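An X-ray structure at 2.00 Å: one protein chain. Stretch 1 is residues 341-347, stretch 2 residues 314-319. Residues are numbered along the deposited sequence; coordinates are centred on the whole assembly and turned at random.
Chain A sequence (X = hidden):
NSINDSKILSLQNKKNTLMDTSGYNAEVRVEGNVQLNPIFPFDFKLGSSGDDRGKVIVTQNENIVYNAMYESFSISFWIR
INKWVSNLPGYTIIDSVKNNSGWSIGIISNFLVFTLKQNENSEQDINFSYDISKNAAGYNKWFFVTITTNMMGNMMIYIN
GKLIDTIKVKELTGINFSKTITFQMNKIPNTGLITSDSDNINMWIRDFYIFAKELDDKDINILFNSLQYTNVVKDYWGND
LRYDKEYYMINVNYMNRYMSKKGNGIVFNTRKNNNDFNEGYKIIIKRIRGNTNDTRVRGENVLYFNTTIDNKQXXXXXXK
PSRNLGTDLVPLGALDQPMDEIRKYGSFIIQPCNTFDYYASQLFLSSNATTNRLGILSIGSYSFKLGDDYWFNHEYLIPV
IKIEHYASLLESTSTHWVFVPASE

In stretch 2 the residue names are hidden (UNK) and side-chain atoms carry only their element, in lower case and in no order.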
ATOM      1  N   GLU A 341      32.403   5.776  11.087  1.00 23.88           N
ATOM      2  CA  GLU A 341      32.499   4.947   9.890  1.00 23.74           C
ATOM      3  C   GLU A 341      31.156   4.879   9.163  1.00 22.90           C
ATOM      4  O   GLU A 341      31.104   4.864   7.932  1.00 21.72           O
ATOM      5  CB  GLU A 341      32.971   3.535  10.251  1.00 26.98           C
ATOM      6  CG  GLU A 341      34.368   3.492  10.856  1.00 32.73           C
ATOM      7  CD  GLU A 341      35.391   4.227  10.006  1.00 37.26           C
ATOM      8  OE1 GLU A 341      35.584   3.835   8.835  1.00 40.57           O
ATOM      9  OE2 GLU A 341      35.999   5.202  10.505  1.00 40.51           O
ATOM     10  N   ILE A 342      30.069   4.839   9.925  1.00 21.11           N
ATOM     11  CA  ILE A 342      28.739   4.795   9.326  1.00 22.88           C
ATOM     12  C   ILE A 342      28.466   6.062   8.509  1.00 22.87           C
ATOM     13  O   ILE A 342      27.922   6.000   7.407  1.00 22.05           O
ATOM     14  CB  ILE A 342      27.644   4.650  10.406  1.00 22.12           C
ATOM     15  CG1 ILE A 342      27.753   3.273  11.071  1.00 21.76           C
ATOM     16  CG2 ILE A 342      26.261   4.859   9.783  1.00 21.48           C
ATOM     17  CD1 ILE A 342      26.749   3.040  12.188  1.00 24.55           C
ATOM     18  N   ARG A 343      28.862   7.208   9.050  1.00 23.36           N
ATOM     19  CA  ARG A 343      28.642   8.481   8.371  1.00 25.60           C
ATOM     20  C   ARG A 343      29.358   8.544   7.025  1.00 25.43           C
ATOM     21  O   ARG A 343      28.888   9.198   6.091  1.00 25.84           O
ATOM     22  CB  ARG A 343      29.108   9.635   9.265  1.00 27.74           C
ATOM     23  CG  ARG A 343      28.395   9.682  10.610  1.00 33.05           C
ATOM     24  CD  ARG A 343      28.981  10.753  11.518  1.00 37.67           C
ATOM     25  NE  ARG A 343      28.475  12.078  11.183  1.00 43.44           N
ATOM     26  CZ  ARG A 343      27.253  12.509  11.490  1.00 45.69           C
ATOM     27  NH1 ARG A 343      26.412  11.721  12.146  1.00 46.40           N
ATOM     28  NH2 ARG A 343      26.868  13.728  11.133  1.00 46.71           N
ATOM     29  N   LYS A 344      30.484   7.848   6.918  1.00 25.59           N
ATOM     30  CA  LYS A 344      31.253   7.856   5.677  1.00 27.55           C
ATOM     31  C   LYS A 344      30.932   6.727   4.708  1.00 26.69           C
ATOM     32  O   LYS A 344      31.005   6.912   3.492  1.00 27.06           O
ATOM     33  CB  LYS A 344      32.752   7.822   5.983  1.00 29.74           C
ATOM     34  CG  LYS A 344      33.251   9.037   6.753  1.00 33.96           C
ATOM     35  CD  LYS A 344      34.743   8.968   7.006  1.00 39.09           C
ATOM     36  CE  LYS A 344      35.105   7.784   7.884  1.00 41.56           C
ATOM     37  NZ  LYS A 344      36.545   7.813   8.263  1.00 45.83           N
ATOM     38  N   TYR A 345      30.576   5.557   5.228  1.00 25.10           N
ATOM     39  CA  TYR A 345      30.315   4.427   4.348  1.00 25.51           C
ATOM     40  C   TYR A 345      28.934   3.786   4.389  1.00 23.75           C
ATOM     41  O   TYR A 345      28.656   2.896   3.587  1.00 23.09           O
ATOM     42  CB  TYR A 345      31.363   3.345   4.603  1.00 26.92           C
ATOM     43  CG  TYR A 345      32.771   3.879   4.602  1.00 30.42           C
ATOM     44  CD1 TYR A 345      33.280   4.550   3.489  1.00 33.25           C
ATOM     45  CD2 TYR A 345      33.591   3.740   5.721  1.00 33.49           C
ATOM     46  CE1 TYR A 345      34.570   5.071   3.490  1.00 35.96           C
ATOM     47  CE2 TYR A 345      34.884   4.256   5.735  1.00 36.10           C
ATOM     48  CZ  TYR A 345      35.366   4.921   4.615  1.00 36.63           C
ATOM     49  OH  TYR A 345      36.642   5.433   4.626  1.00 39.75           O
ATOM     50  N   GLY A 346      28.070   4.227   5.298  1.00 22.63           N
ATOM     51  CA  GLY A 346      26.753   3.615   5.379  1.00 23.39           C
ATOM     52  C   GLY A 346      25.562   4.526   5.597  1.00 22.55           C
ATOM     53  O   GLY A 346      24.526   4.078   6.084  1.00 21.69           O
ATOM     54  N   SER A 347      25.689   5.794   5.222  1.00 22.03           N
ATOM     55  CA  SER A 347      24.591   6.739   5.397  1.00 22.62           C
ATOM     56  C   SER A 347      23.870   6.994   4.080  1.00 23.43           C
ATOM     57  O   SER A 347      24.505   7.158   3.035  1.00 21.83           O
ATOM     58  CB  SER A 347      25.120   8.048   5.981  1.00 22.89           C
ATOM     59  OG  SER A 347      25.743   7.806   7.229  1.00 24.86           O
ATOM     60  N   UNK A 314      24.938  -5.253  13.381  1.00 22.78           N
ATOM     61  CA  UNK A 314      25.793  -4.668  12.374  1.00 22.18           C
ATOM     62  C   UNK A 314      25.044  -3.506  11.746  1.00 21.91           C
ATOM     63  O   UNK A 314      23.852  -3.320  11.988  1.00 20.90           O
ATOM     64  o   UNK A 314      28.528 -10.471  13.268  1.00 25.84           O
ATOM     65  c   UNK A 314      26.120  -5.698  11.282  1.00 21.27           C
ATOM     66  c   UNK A 314      28.718  -8.352  12.183  1.00 22.75           C
ATOM     67  c   UNK A 314      27.930  -9.331  12.770  1.00 24.32           C
ATOM     68  c   UNK A 314      25.970  -7.981  12.380  1.00 23.55           C
ATOM     69  c   UNK A 314      26.554  -9.157  12.872  1.00 23.14           C
ATOM     70  c   UNK A 314      28.122  -7.186  11.694  1.00 22.43           C
ATOM     71  c   UNK A 314      26.746  -6.982  11.787  1.00 21.97           C
ATOM     72  N   UNK A 315      25.756  -2.710  10.961  1.00 20.18           N
ATOM     73  CA  UNK A 315      25.128  -1.611  10.243  1.00 21.38           C
ATOM     74  C   UNK A 315      25.504  -1.876   8.792  1.00 21.28           C
ATOM     75  O   UNK A 315      26.549  -2.473   8.521  1.00 20.63           O
ATOM     76  o   UNK A 315      27.079  -0.193  10.576  1.00 26.11           O
ATOM     77  c   UNK A 315      25.673  -0.255  10.699  1.00 21.75           C
ATOM     78  N   UNK A 316      24.646  -1.478   7.859  1.00 20.84           N
ATOM     79  CA  UNK A 316      24.961  -1.689   6.458  1.00 21.71           C
ATOM     80  C   UNK A 316      26.015  -0.660   6.069  1.00 21.46           C
ATOM     81  O   UNK A 316      25.966   0.484   6.517  1.00 20.40           O
ATOM     82  c   UNK A 316      21.524  -2.505   4.843  1.00 23.82           C
ATOM     83  c   UNK A 316      23.704  -1.544   5.594  1.00 21.48           C
ATOM     84  c   UNK A 316      23.165  -3.950   6.071  1.00 24.39           C
ATOM     85  c   UNK A 316      22.588  -2.538   5.934  1.00 24.94           C
ATOM     86  N   UNK A 317      26.983  -1.082   5.266  1.00 21.00           N
ATOM     87  CA  UNK A 317      28.037  -0.179   4.843  1.00 21.55           C
ATOM     88  C   UNK A 317      28.853  -0.773   3.710  1.00 21.50           C
ATOM     89  O   UNK A 317      28.867  -1.990   3.507  1.00 22.13           O
ATOM     90  N   UNK A 318      29.531   0.090   2.963  1.00 22.11           N
ATOM     91  CA  UNK A 318      30.356  -0.353   1.846  1.00 22.20           C
ATOM     92  C   UNK A 318      31.574  -1.103   2.357  1.00 21.91           C
ATOM     93  O   UNK A 318      32.037  -0.858   3.464  1.00 21.55           O
ATOM     94  c   UNK A 318      30.537   4.211   0.756  1.00 24.45           C
ATOM     95  s   UNK A 318      30.320   3.056  -0.594  1.00 29.23           S
ATOM     96  c   UNK A 318      29.704   1.608   0.318  1.00 25.56           C
ATOM     97  c   UNK A 318      30.824   0.850   1.019  1.00 24.12           C
ATOM     98  N   UNK A 319      32.081  -2.025   1.550  1.00 21.07           N
ATOM     99  CA  UNK A 319      33.275  -2.779   1.905  1.00 21.97           C
ATOM    100  C   UNK A 319      34.016  -3.097   0.615  1.00 21.93           C
ATOM    101  O   UNK A 319      33.444  -2.979  -0.468  1.00 21.56           O
ATOM    102  c   UNK A 319      30.764  -5.077   1.790  1.00 20.14           C
ATOM    103  c   UNK A 319      32.831  -6.090   1.146  1.00 22.10           C
ATOM    104  c   UNK A 319      32.136  -7.040   0.399  1.00 20.90           C
ATOM    105  c   UNK A 319      30.060  -6.022   1.047  1.00 18.58           C
ATOM    106  c   UNK A 319      32.157  -5.097   1.851  1.00 21.32           C
ATOM    107  o   UNK A 319      30.068  -7.916  -0.398  1.00 18.51           O
ATOM    108  c   UNK A 319      32.914  -4.070   2.660  1.00 21.04           C
ATOM    109  c   UNK A 319      30.752  -6.996   0.355  1.00 19.79           C
TER
HETATM  110  O   HOH W   1      23.544   1.769   6.839  1.00 20.92           O

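Position 314 carries eight side-chain atoms: one carbon leading to a six-carbon ring that bears a single oxygen. They touch nothing on stretch 1. The pattern is a phenol, so the residue is Tyr314. The contact places little demand on its identity, and its partly exposed setting suits a ring with a polar tip.

Position 315 has just two side-chain atoms, a carbon and then an oxygen. Its CA-to-CB bond points toward stretch 1, and its oxygen lies 3.6 Å from CG1 of Ile342. The residue is Ser315, and this is packing of a small side chain against an aliphatic one. The hydroxyl is buried but not left unsatisfied, since it is hydrogen-bonded elsewhere in the structure.

At position 316 four carbons fork at the second. They leave the backbone sideways and their end leads away; what meets stretch 1 is the backbone, whose O sits 3.4 Å from CA of Gly346, in a CA-H...O contact with an angle of 136° at the hydrogen. The fork is the signature of leucine, and the branched hydrocarbon of Leu316 is at home in this buried place. A CB on Gly346 would lie 2.3 Å from Leu316 O, a clash, so the bare alpha carbon is what permits the approach.

Position 317 has no side-chain atoms at all. Its CA comes within 4.0 Å of CA of Gly346 and also lies 3.4 Å from O of Tyr345, a second CA-H...O contact. This is Gly317, so two glycines meet where the CA atoms of the two stretches are nearest. It adds no bulk there, but a CB would point sideways, 3.7 Å from Tyr345 O, so the coordinates show no clash comparable to that at Gly346.

Position 318 shows an unbranched chain of two carbons, a sulfur and a terminal carbon. Its CA-to-CB bond points sideways, but the m, t, m rotamer brings the end nearer to stretch 1. The terminal carbon lies 3.9 Å from CD1 of Tyr345, at the edge of the ring and near its plane, and also 3.9 Å from O of Lys344. This is Met318, whose long, flexible apolar chain suits this reach.

Position 319 again has one carbon followed by a six-carbon ring bearing an oxygen. Its CA-to-CB bond points away, and it touches nothing on stretch 1. It is Tyr319; a ring with a polar hydroxyl fits its partly exposed place, which the contact does not dictate.

The contact works by joining a strand to the end of a helix. The direct hydrogen bond runs from Met318 N to Tyr345 O, 3.0 Å long with an angle of 160°, and thus employs a carbonyl from the helix's last turn. A water donates to Leu316 O and Gly346 O, at 2.8 and 2.6 Å from its oxygen, and bridges the backbones. The missing side chain of Gly346 allows this closeness, while Ile342 with Ser315 and Tyr345 with Met318 add side-chain packing.

Stretch 2 314-319: YSLGMY
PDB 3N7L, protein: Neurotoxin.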